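Local structure of beta-ketoacyl-[acyl-carrier-protein] synthase III (Pseudomonas aeruginosa, 2X3E) at residues G12-E17 with G54-R59; A63-A68 with S133-G138. The protein probably catalyses the condensation of malonyl-ACP with acetyl-CoA that starts fatty acid synthesis, acting as a homodimer. The protein carries 1 engineered substitution. All coordinates share one frame; numbering follows the deposited sequence.

Contacts 1 and 2 illustrate how one helix can cover a sheet along its length. Helix 53-68 supplies residues 54-59 to contact 1 and residues 63-68 to contact 2, whose centres lie about 12 Å apart; its partners are an edge strand within the chain, 5-14, with the loop after it, in the first and the inner strand 133-140 in the second, both strands of the same five-stranded mixed sheet. The two contacts meet where Gly12 N lies 3.6 Å from Ala64 CB and where Ala57 CB touches Val137 CG1 at 3.7 Å. Both lie away from the predicted catalytic positions His250, Asn280 and Ala112, the last an engineered substitution.

Contact 1: G12-E17 with G54-R59; sequences GSYLPE and GDLALR
Tyr14, at the end of strand 5-14, lays one face of its ring against Arg59 of helix 53-68 and turns an edge to Leu56, one helical turn earlier. Its CB points toward the helix, and the anti chi1 (-179°) swings the ring forward along the chain, alongside the helix. The close packing begins at the root of the ring, where Arg59 CB comes within 3.4 Å of Tyr14 CG. Arg59 CG then sits over the middle of the ring, 3.9 Å from its centroid and only 8° off the normal, a well-centred CH-pi contact. At the rim, Leu56 CD2 approaches in the plane of the ring, 3.6 Å from Tyr14 CE2. The other methyl of Leu56 reaches the strand's continuation, CD1 lying 4.1 Å from CD of buried Pro16, so that the leucine spans both residues; it also touches Val139 and Thr141.

Toward solvent the fit is looser. The arginine chain bends at chi2 and chi3 and folds back over the phenol, bringing its NH1 to 3.5 Å from Tyr14 CE1. The guanidinium is tilted 40° from the ring rather than stacked flat, and Arg59 itself is exposed. The inner part is therefore apolar and snug, while the outer part is a charged group resting on an aromatic rim.

Backbone hydrogen bonds of Gly12 with Ala163 and Tyr14 with Ala161 bind strand 5-14 to its sheet. Helix 53-68 packs on one face, where Ala57 touches Val137; on the other, Ser13 touches helix 285-295, as in the alternating alpha-beta-alpha-beta-alpha layers of the thiolase-like fold.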
# COMPACT_ATOMS: atom_id res chain seq x y z
N GLY A 12 -10.94 17.73 -0.13
CA GLY A 12 -10.08 18.71 0.52
C GLY A 12 -8.67 18.59 -0.01
O GLY A 12 -8.32 17.60 -0.66
N SER A 13 -7.86 19.60 0.26
CA SER A 13 -6.48 19.59 -0.22
C SER A 13 -5.61 20.51 0.61
O SER A 13 -6.12 21.35 1.36
CB SER A 13 -6.42 20.02 -1.69
OG SER A 13 -6.74 21.40 -1.83
N TYR A 14 -4.30 20.35 0.47
CA TYR A 14 -3.34 21.23 1.10
C TYR A 14 -2.06 21.30 0.27
O TYR A 14 -1.53 20.27 -0.16
CB TYR A 14 -3.03 20.77 2.53
CG TYR A 14 -2.05 21.69 3.23
CD1 TYR A 14 -2.45 22.92 3.72
CD2 TYR A 14 -0.71 21.32 3.39
CE1 TYR A 14 -1.56 23.77 4.35
CE2 TYR A 14 0.20 22.17 4.03
CZ TYR A 14 -0.24 23.39 4.51
OH TYR A 14 0.64 24.24 5.14
N LEU A 15 -1.59 22.52 0.03
CA LEU A 15 -0.33 22.77 -0.64
C LEU A 15 0.61 23.45 0.36
O LEU A 15 0.18 24.36 1.07
CB LEU A 15 -0.53 23.68 -1.85
CG LEU A 15 -1.36 23.13 -3.01
CD1 LEU A 15 -1.83 24.26 -3.90
CD2 LEU A 15 -0.57 22.10 -3.80
N PRO A 16 1.88 23.01 0.41
CA PRO A 16 2.81 23.71 1.29
C PRO A 16 2.99 25.17 0.86
O PRO A 16 2.80 25.50 -0.31
CB PRO A 16 4.12 22.92 1.15
CG PRO A 16 3.95 22.02 -0.00
CD PRO A 16 2.50 21.87 -0.28
N GLU A 17 3.33 26.01 1.82
CA GLU A 17 3.38 27.45 1.62
C GLU A 17 4.49 27.86 0.64
O GLU A 17 4.26 28.68 -0.25
CB GLU A 17 3.59 28.15 2.96
CG GLU A 17 3.25 29.62 2.95
CD GLU A 17 3.28 30.21 4.34
OE1 GLU A 17 4.37 30.64 4.78
OE2 GLU A 17 2.22 30.25 4.99
N GLY A 54 2.98 13.06 5.61
CA GLY A 54 2.01 12.93 6.70
C GLY A 54 1.39 14.26 7.09
O GLY A 54 0.17 14.37 7.24
N ASP A 55 2.23 15.28 7.24
CA ASP A 55 1.79 16.64 7.56
C ASP A 55 0.81 17.18 6.50
O ASP A 55 -0.22 17.75 6.84
CB ASP A 55 2.98 17.59 7.67
CG ASP A 55 3.93 17.24 8.81
OD1 ASP A 55 3.47 17.00 9.95
OD2 ASP A 55 5.16 17.22 8.56
N LEU A 56 1.14 17.00 5.22
CA LEU A 56 0.30 17.50 4.13
C LEU A 56 -1.02 16.74 4.09
O LEU A 56 -2.09 17.32 3.89
CB LEU A 56 1.00 17.38 2.78
CG LEU A 56 2.38 18.03 2.58
CD1 LEU A 56 2.75 18.03 1.10
CD2 LEU A 56 2.43 19.44 3.15
N ALA A 57 -0.92 15.42 4.27
CA ALA A 57 -2.10 14.56 4.26
C ALA A 57 -3.07 14.92 5.37
O ALA A 57 -4.29 14.89 5.18
CB ALA A 57 -1.67 13.09 4.37
N LEU A 58 -2.53 15.27 6.54
CA LEU A 58 -3.35 15.64 7.69
C LEU A 58 -4.22 16.86 7.37
O LEU A 58 -5.42 16.85 7.64
CB LEU A 58 -2.45 15.91 8.89
CG LEU A 58 -3.10 16.21 10.24
CD1 LEU A 58 -3.99 15.06 10.69
CD2 LEU A 58 -2.01 16.49 11.26
N ARG A 59 -3.61 17.88 6.78
CA ARG A 59 -4.35 19.10 6.42
C ARG A 59 -5.40 18.83 5.35
O ARG A 59 -6.53 19.32 5.46
CB ARG A 59 -3.39 20.21 5.97
CG ARG A 59 -2.52 20.81 7.08
CD ARG A 59 -3.36 21.54 8.15
NE ARG A 59 -4.13 22.66 7.61
CZ ARG A 59 -3.66 23.89 7.42
NH1 ARG A 59 -2.40 24.19 7.73
NH2 ARG A 59 -4.44 24.82 6.90

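Contact 2: A63-A68 with S133-G138; sequences AALASA and SALLVG
Leu135 rises from strand 133-140 toward helix 53-68 and divides its two methyl groups between neighbouring helix residues. All the direct contacts are apolar. Leu135 CD2 meets the CB of Ala64 at 3.9 Å, the short alanine allowing a strand leucine to come close to the helix backbone; even so, the nearest CA atoms, those of Ala64 and Leu135, remain 8.0 Å apart. The other methyl, Leu135 CD1, lies against the branched end of Leu65, 3.9 Å from its CD2 and about as far from its CG. Leu65 places CG anti to its own carbonyl carbon (chi1 -71°), which brings its end nearer the strand than its CB direction would suggest, and the two leucines cross at about a right angle.

The surrounding apolar contacts extend this layer: Ala64 touches Ala163, Leu65 touches Val73, and Leu135 also meets Val165 and Leu98. Polar interactions belong to the framework on each side. The strand is tied to its neighbours by backbone bonds, Leu135 with Ala75 and Val77, Ala134 with Leu166. On the helix, Ser67 OG is hydrogen-bonded to Leu11 N and Val327 O.

Only 122 Å² is buried between the segments, yet all three touching residues are buried. Such chemistry implies that van der Waals fit and exclusion of water, rather than directional bonds, hold helix to strand here, while bonds such as Ser67 N to Ala63 O order the helix and those of Leu135 the sheet.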
# COMPACT_ATOMS: atom_id res chain seq x y z
N ALA A 63 -9.67 18.99 5.94
CA ALA A 63 -10.51 19.79 5.04
C ALA A 63 -11.55 18.92 4.34
O ALA A 63 -12.70 19.34 4.16
CB ALA A 63 -9.65 20.53 4.01
N ALA A 64 -11.15 17.71 3.95
CA ALA A 64 -12.06 16.77 3.28
C ALA A 64 -13.20 16.33 4.20
O ALA A 64 -14.33 16.18 3.73
CB ALA A 64 -11.29 15.56 2.77
N LEU A 65 -12.91 16.13 5.48
CA LEU A 65 -13.93 15.75 6.46
C LEU A 65 -14.94 16.87 6.68
O LEU A 65 -16.14 16.62 6.80
CB LEU A 65 -13.28 15.37 7.80
CG LEU A 65 -12.51 14.06 7.83
CD1 LEU A 65 -11.68 13.97 9.10
CD2 LEU A 65 -13.45 12.86 7.72
N ALA A 66 -14.44 18.11 6.74
CA ALA A 66 -15.30 19.29 6.83
C ALA A 66 -16.21 19.38 5.62
O ALA A 66 -17.41 19.62 5.76
CB ALA A 66 -14.45 20.57 6.97
N SER A 67 -15.65 19.18 4.43
CA SER A 67 -16.41 19.17 3.17
C SER A 67 -17.54 18.13 3.18
O SER A 67 -18.67 18.42 2.77
CB SER A 67 -15.46 18.91 1.99
OG SER A 67 -16.16 18.73 0.77
N ALA A 68 -17.24 16.93 3.66
CA ALA A 68 -18.23 15.84 3.73
C ALA A 68 -19.26 16.01 4.85
O ALA A 68 -20.29 15.33 4.86
CB ALA A 68 -17.51 14.51 3.88
N SER A 133 -17.39 4.09 5.50
CA SER A 133 -16.87 5.37 5.05
C SER A 133 -15.34 5.35 5.12
O SER A 133 -14.76 4.56 5.86
CB SER A 133 -17.40 6.50 5.92
OG SER A 133 -17.05 6.30 7.28
N ALA A 134 -14.71 6.22 4.35
CA ALA A 134 -13.26 6.23 4.24
C ALA A 134 -12.72 7.55 3.75
O ALA A 134 -13.37 8.25 2.97
CB ALA A 134 -12.80 5.13 3.30
N LEU A 135 -11.52 7.86 4.22
CA LEU A 135 -10.69 8.89 3.63
C LEU A 135 -9.66 8.23 2.72
O LEU A 135 -9.01 7.25 3.11
CB LEU A 135 -9.95 9.68 4.72
CG LEU A 135 -10.67 10.89 5.31
CD1 LEU A 135 -10.09 11.27 6.67
CD2 LEU A 135 -10.57 12.09 4.34
N LEU A 136 -9.53 8.76 1.51
CA LEU A 136 -8.40 8.44 0.64
C LEU A 136 -7.62 9.73 0.41
O LEU A 136 -8.19 10.73 -0.03
CB LEU A 136 -8.88 7.90 -0.71
CG LEU A 136 -7.78 7.74 -1.77
CD1 LEU A 136 -6.77 6.69 -1.32
CD2 LEU A 136 -8.41 7.37 -3.12
N VAL A 137 -6.33 9.71 0.74
CA VAL A 137 -5.47 10.86 0.52
C VAL A 137 -4.38 10.50 -0.49
O VAL A 137 -3.59 9.59 -0.25
CB VAL A 137 -4.77 11.33 1.81
CG1 VAL A 137 -3.97 12.62 1.56
CG2 VAL A 137 -5.78 11.53 2.94
N GLY A 138 -4.39 11.19 -1.62
CA GLY A 138 -3.27 11.17 -2.55
C GLY A 138 -2.27 12.22 -2.11
O GLY A 138 -2.60 13.40 -2.08